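Local coordinates for protein bacterioferritin (Rhodobacter capsulatus, PDB 1JGC) that stores iron as a 24-subunit shell, oxidising Fe(2+) with dioxygen at a ferroxidase centre and depositing the Fe(3+) mineral in its central cavity, at the interface of chains A and B and the interface of chains A and C. Residues are numbered along the deposited sequence; one frame, centred on the assembly and turned at random. Chains: chain A/B/C, bacterioferritin.

Contact 1: the interface of chains A and B. Residues chain A 1, 61, 64, 114-115; chain B 102, 124-125, 128.
The N-terminal residue A:Met1, the C-terminal turn of helix 38-64 and the first turn of helix 114-144 of chain A meet the middle of helix 114-144 of chain B, with helix 83-111 of chain B contributing an arginine. A:Arg61 and A:Val115 converge here on the carboxylate of B:Glu128. The arginine leaves its helix with CG anti to the backbone N (chi1 -180°) and then bends at chi2 (62°); its side chain crosses that of the glutamate at about a right angle. Both terminal nitrogens grip one carboxylate oxygen: NH1 of A:Arg61 lies 2.7 Å from OE1 of B:Glu128, nearly in line with its C-O bond, while NH2 reaches the same oxygen at 3.1 Å on the syn side, by a more bent bond. Guanidinium and carboxylate planes are 13° apart, and OE1 lies close to the guanidinium plane for both donors. The other oxygen, OE2 of B:Glu128, is held from its own chain by NH2 of B:Arg102 at 2.9 Å, a donor placed well above the carboxylate plane. Thus the acid joins an arginine from each subunit, and its charge would be expected to offset the repulsion between them. Apolar groups lie against this ion cluster. A:Val115 comes tip to tip with the glutamate, CG2 lying 3.5 Å from its CD, and its other methyl, CG1, covers one face of the A:Arg61 guanidinium towards the rim. The side chain of A:Met1 crosses that of the glutamate, with the terminal methyl CE of A:Met1 3.7 Å from CD of B:Glu128. A:Phe64 brings its ring atom CE2 to 3.4 Å from OE1 of B:Glu128. One turn back towards the start of helix 114-144 of chain B, A:Ile114 and B:Ile124 cross at about a right angle in looser contact. With its salt bridges flanked by hydrocarbon, this patch joins neighbouring subunits of the iron-storage shell.

Contact 2: the interface of chains A and C. Residues chain A 35-37, 150-151, 154-155; chain C 140, 144, 148, 152.
A:Leu151 and C:Leu152 lie alongside one another, pointing opposite ways, where the short helices 146-152 of the two chains meet, next to the end of helix 114-144 of chain C. This is the tight part of the contact. CD1 of A:Leu151 lies 3.4 Å from CB of C:Leu152 and 3.5 Å from the carbonyl oxygen O of C:Gly148, where the glycine presents backbone alone. C:Leu144 closes the chain A helix from another direction: its CG stands anti to the carbonyl carbon (chi1 -63°), and branch CD2 is laid against the backbone between A:Ala150 and A:Leu151, 3.5 Å from CB of the alanine. The packing is built from methyl groups against aliphatic carbons and main chain, and the two chains are held here by van der Waals contact without polar bonds.

Towards the loop 35-37 of chain A the fit is looser. C:Leu140, with CG anti to its backbone N (chi1 178°), spreads its two methyls over different neighbours. CD1 of C:Leu140 lies 3.7 Å from the carbonyl oxygen O of A:Trp35. The same methyl, CD1 of C:Leu140, meets CD2 of A:Leu37 at 3.9 Å, the two side chains crossing at a slant, whereas the other branch turns to the carbonyl of A:Gly36 and the methyl of A:Ala154. An alanine in place of C:Leu140 would probably open a gap between the loop and A:Ala154, leaving the CD2 methyl of A:Leu37 without its mate across the interface. A:Ala154 joins the two regions: besides its contact with C:Leu140, its CB rests 3.7 Å from CD2 of C:Leu152.

Contact 1: the interface of chains A and B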
# COMPACT_ATOMS: atom_id res chain seq x y z
N MET A 1 -30.73 -13.11 43.33
CA MET A 1 -30.32 -12.91 44.75
C MET A 1 -31.35 -11.97 45.38
O MET A 1 -31.49 -10.83 44.96
CB MET A 1 -28.93 -12.28 44.81
CG MET A 1 -28.29 -12.31 46.18
SD MET A 1 -26.63 -11.57 46.15
CE MET A 1 -27.06 -9.81 46.57
N ARG A 61 -29.84 -3.55 38.34
CA ARG A 61 -29.53 -3.89 39.72
C ARG A 61 -30.81 -4.27 40.45
O ARG A 61 -30.82 -5.18 41.28
CB ARG A 61 -28.86 -2.72 40.42
CG ARG A 61 -28.49 -2.99 41.86
CD ARG A 61 -27.48 -4.12 41.99
NE ARG A 61 -27.13 -4.34 43.39
CZ ARG A 61 -26.35 -5.32 43.82
NH1 ARG A 61 -25.83 -6.19 42.95
NH2 ARG A 61 -26.10 -5.46 45.11
N PHE A 64 -31.85 -7.81 39.45
CA PHE A 64 -30.97 -8.78 40.07
C PHE A 64 -31.35 -9.02 41.53
O PHE A 64 -31.30 -10.15 42.00
CB PHE A 64 -29.52 -8.29 39.99
CG PHE A 64 -28.56 -9.15 40.75
CD1 PHE A 64 -28.36 -10.48 40.39
CD2 PHE A 64 -27.87 -8.64 41.84
CE1 PHE A 64 -27.48 -11.28 41.11
CE2 PHE A 64 -26.99 -9.44 42.56
CZ PHE A 64 -26.80 -10.76 42.20
N ILE A 114 -22.89 -4.03 49.76
CA ILE A 114 -21.70 -3.41 49.19
C ILE A 114 -21.83 -2.92 47.76
O ILE A 114 -21.55 -1.76 47.46
CB ILE A 114 -20.51 -4.39 49.28
CG1 ILE A 114 -20.35 -4.87 50.73
CG2 ILE A 114 -19.25 -3.74 48.74
CD1 ILE A 114 -20.12 -3.75 51.74
N VAL A 115 -22.26 -3.80 46.86
CA VAL A 115 -22.41 -3.44 45.46
C VAL A 115 -23.39 -2.29 45.26
O VAL A 115 -23.08 -1.31 44.58
CB VAL A 115 -22.84 -4.64 44.61
CG1 VAL A 115 -22.95 -4.23 43.16
CG2 VAL A 115 -21.84 -5.77 44.78
N ARG B 102 -17.84 -10.82 52.56
CA ARG B 102 -18.53 -9.73 53.25
C ARG B 102 -18.02 -9.58 54.68
O ARG B 102 -17.95 -8.48 55.24
CB ARG B 102 -20.03 -9.97 53.23
CG ARG B 102 -20.60 -9.91 51.83
CD ARG B 102 -22.08 -10.19 51.78
NE ARG B 102 -22.61 -9.87 50.45
CZ ARG B 102 -23.43 -10.67 49.76
NH1 ARG B 102 -23.81 -11.83 50.27
NH2 ARG B 102 -23.85 -10.31 48.55
N ILE B 124 -16.31 -9.18 45.97
CA ILE B 124 -17.75 -9.27 46.21
C ILE B 124 -18.49 -8.88 44.94
O ILE B 124 -19.43 -9.55 44.53
CB ILE B 124 -18.19 -8.34 47.37
CG1 ILE B 124 -17.72 -8.92 48.70
CG2 ILE B 124 -19.71 -8.18 47.38
CD1 ILE B 124 -17.95 -8.01 49.88
N THR B 125 -18.04 -7.81 44.30
CA THR B 125 -18.66 -7.35 43.07
C THR B 125 -18.57 -8.40 41.96
O THR B 125 -19.56 -8.68 41.29
CB THR B 125 -18.05 -6.03 42.59
OG1 THR B 125 -18.15 -5.05 43.62
CG2 THR B 125 -18.80 -5.52 41.37
N GLU B 128 -20.90 -11.39 42.77
CA GLU B 128 -22.32 -11.13 42.57
C GLU B 128 -22.59 -11.20 41.07
O GLU B 128 -23.68 -11.58 40.63
CB GLU B 128 -22.72 -9.77 43.16
CG GLU B 128 -22.99 -9.85 44.68
CD GLU B 128 -23.77 -8.66 45.24
OE1 GLU B 128 -24.60 -8.06 44.52
OE2 GLU B 128 -23.56 -8.33 46.43

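Contact 2: the interface of chains A and C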
# COMPACT_ATOMS: atom_id res chain seq x y z
N TRP A 35 -33.68 27.95 20.28
CA TRP A 35 -33.23 29.30 20.61
C TRP A 35 -32.00 29.65 19.79
O TRP A 35 -31.57 30.80 19.75
CB TRP A 35 -32.88 29.42 22.10
CG TRP A 35 -34.07 29.36 23.02
CD1 TRP A 35 -35.36 29.72 22.71
CD2 TRP A 35 -34.10 28.90 24.38
NE1 TRP A 35 -36.18 29.50 23.80
CE2 TRP A 35 -35.43 29.01 24.83
CE3 TRP A 35 -33.12 28.41 25.26
CZ2 TRP A 35 -35.82 28.64 26.12
CZ3 TRP A 35 -33.51 28.04 26.55
CH2 TRP A 35 -34.84 28.16 26.96
N GLY A 36 -31.43 28.65 19.12
CA GLY A 36 -30.26 28.88 18.31
C GLY A 36 -28.97 28.72 19.09
O GLY A 36 -27.90 29.11 18.62
N LEU A 37 -29.07 28.16 20.29
CA LEU A 37 -27.89 27.96 21.13
C LEU A 37 -27.44 26.50 21.00
O LEU A 37 -27.44 25.74 21.96
CB LEU A 37 -28.23 28.27 22.59
CG LEU A 37 -28.89 29.65 22.81
CD1 LEU A 37 -29.12 29.88 24.29
CD2 LEU A 37 -28.00 30.74 22.24
N ALA A 150 -24.78 33.87 25.38
CA ALA A 150 -25.57 33.35 24.27
C ALA A 150 -24.69 33.31 23.02
O ALA A 150 -24.74 32.36 22.25
CB ALA A 150 -26.78 34.23 24.03
N LEU A 151 -23.87 34.34 22.84
CA LEU A 151 -22.99 34.40 21.69
C LEU A 151 -22.02 33.22 21.69
O LEU A 151 -21.88 32.52 20.68
CB LEU A 151 -22.22 35.72 21.71
CG LEU A 151 -21.21 35.98 20.59
CD1 LEU A 151 -21.85 35.71 19.23
CD2 LEU A 151 -20.72 37.42 20.68
N ALA A 154 -23.83 29.96 20.73
CA ALA A 154 -24.70 29.99 19.56
C ALA A 154 -24.01 29.46 18.31
O ALA A 154 -22.78 29.42 18.22
CB ALA A 154 -25.18 31.41 19.31
N ALA A 155 -24.81 29.05 17.34
CA ALA A 155 -24.26 28.54 16.09
C ALA A 155 -24.49 29.56 14.98
O ALA A 155 -25.54 30.19 14.91
CB ALA A 155 -24.92 27.22 15.73
N LEU C 140 -32.78 34.58 17.82
CA LEU C 140 -31.40 34.66 18.28
C LEU C 140 -30.85 36.06 18.04
O LEU C 140 -29.99 36.53 18.79
CB LEU C 140 -30.54 33.63 17.54
CG LEU C 140 -29.05 33.64 17.90
CD1 LEU C 140 -28.88 33.28 19.37
CD2 LEU C 140 -28.30 32.65 17.01
N LEU C 144 -29.24 38.14 21.09
CA LEU C 144 -27.84 38.55 21.02
C LEU C 144 -27.69 40.05 20.87
O LEU C 144 -26.81 40.65 21.47
CB LEU C 144 -27.13 37.88 19.83
CG LEU C 144 -27.00 36.36 19.80
CD1 LEU C 144 -26.29 35.94 18.53
CD2 LEU C 144 -26.23 35.89 21.02
N GLY C 148 -23.96 41.72 18.53
CA GLY C 148 -23.63 40.34 18.85
C GLY C 148 -23.94 39.38 17.72
O GLY C 148 -23.15 38.48 17.44
N LEU C 152 -21.28 37.06 15.50
CA LEU C 152 -21.43 35.62 15.33
C LEU C 152 -21.43 35.18 13.88
O LEU C 152 -21.02 34.06 13.56
CB LEU C 152 -22.74 35.16 15.98
CG LEU C 152 -23.18 33.71 15.79
CD1 LEU C 152 -22.19 32.78 16.46
CD2 LEU C 152 -24.57 33.51 16.38

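The centres of the C-alpha atoms of contact 1 and contact 2 lie about 48 Å apart, at opposite ends of the chain A helical bundle. No residue is common to both, but helix 114-144 links them: chain A gives its first turn to contact 1, chain B the middle of the same helix, and chain C its last turns to contact 2. Contact 1 combines a charged cluster with hydrocarbon, whereas contact 2 is apolar, so in these patches the subunit meets its neighbours by different chemistry. Repeated in every copy, such unlike contacts help close 24 subunits into the hollow shell.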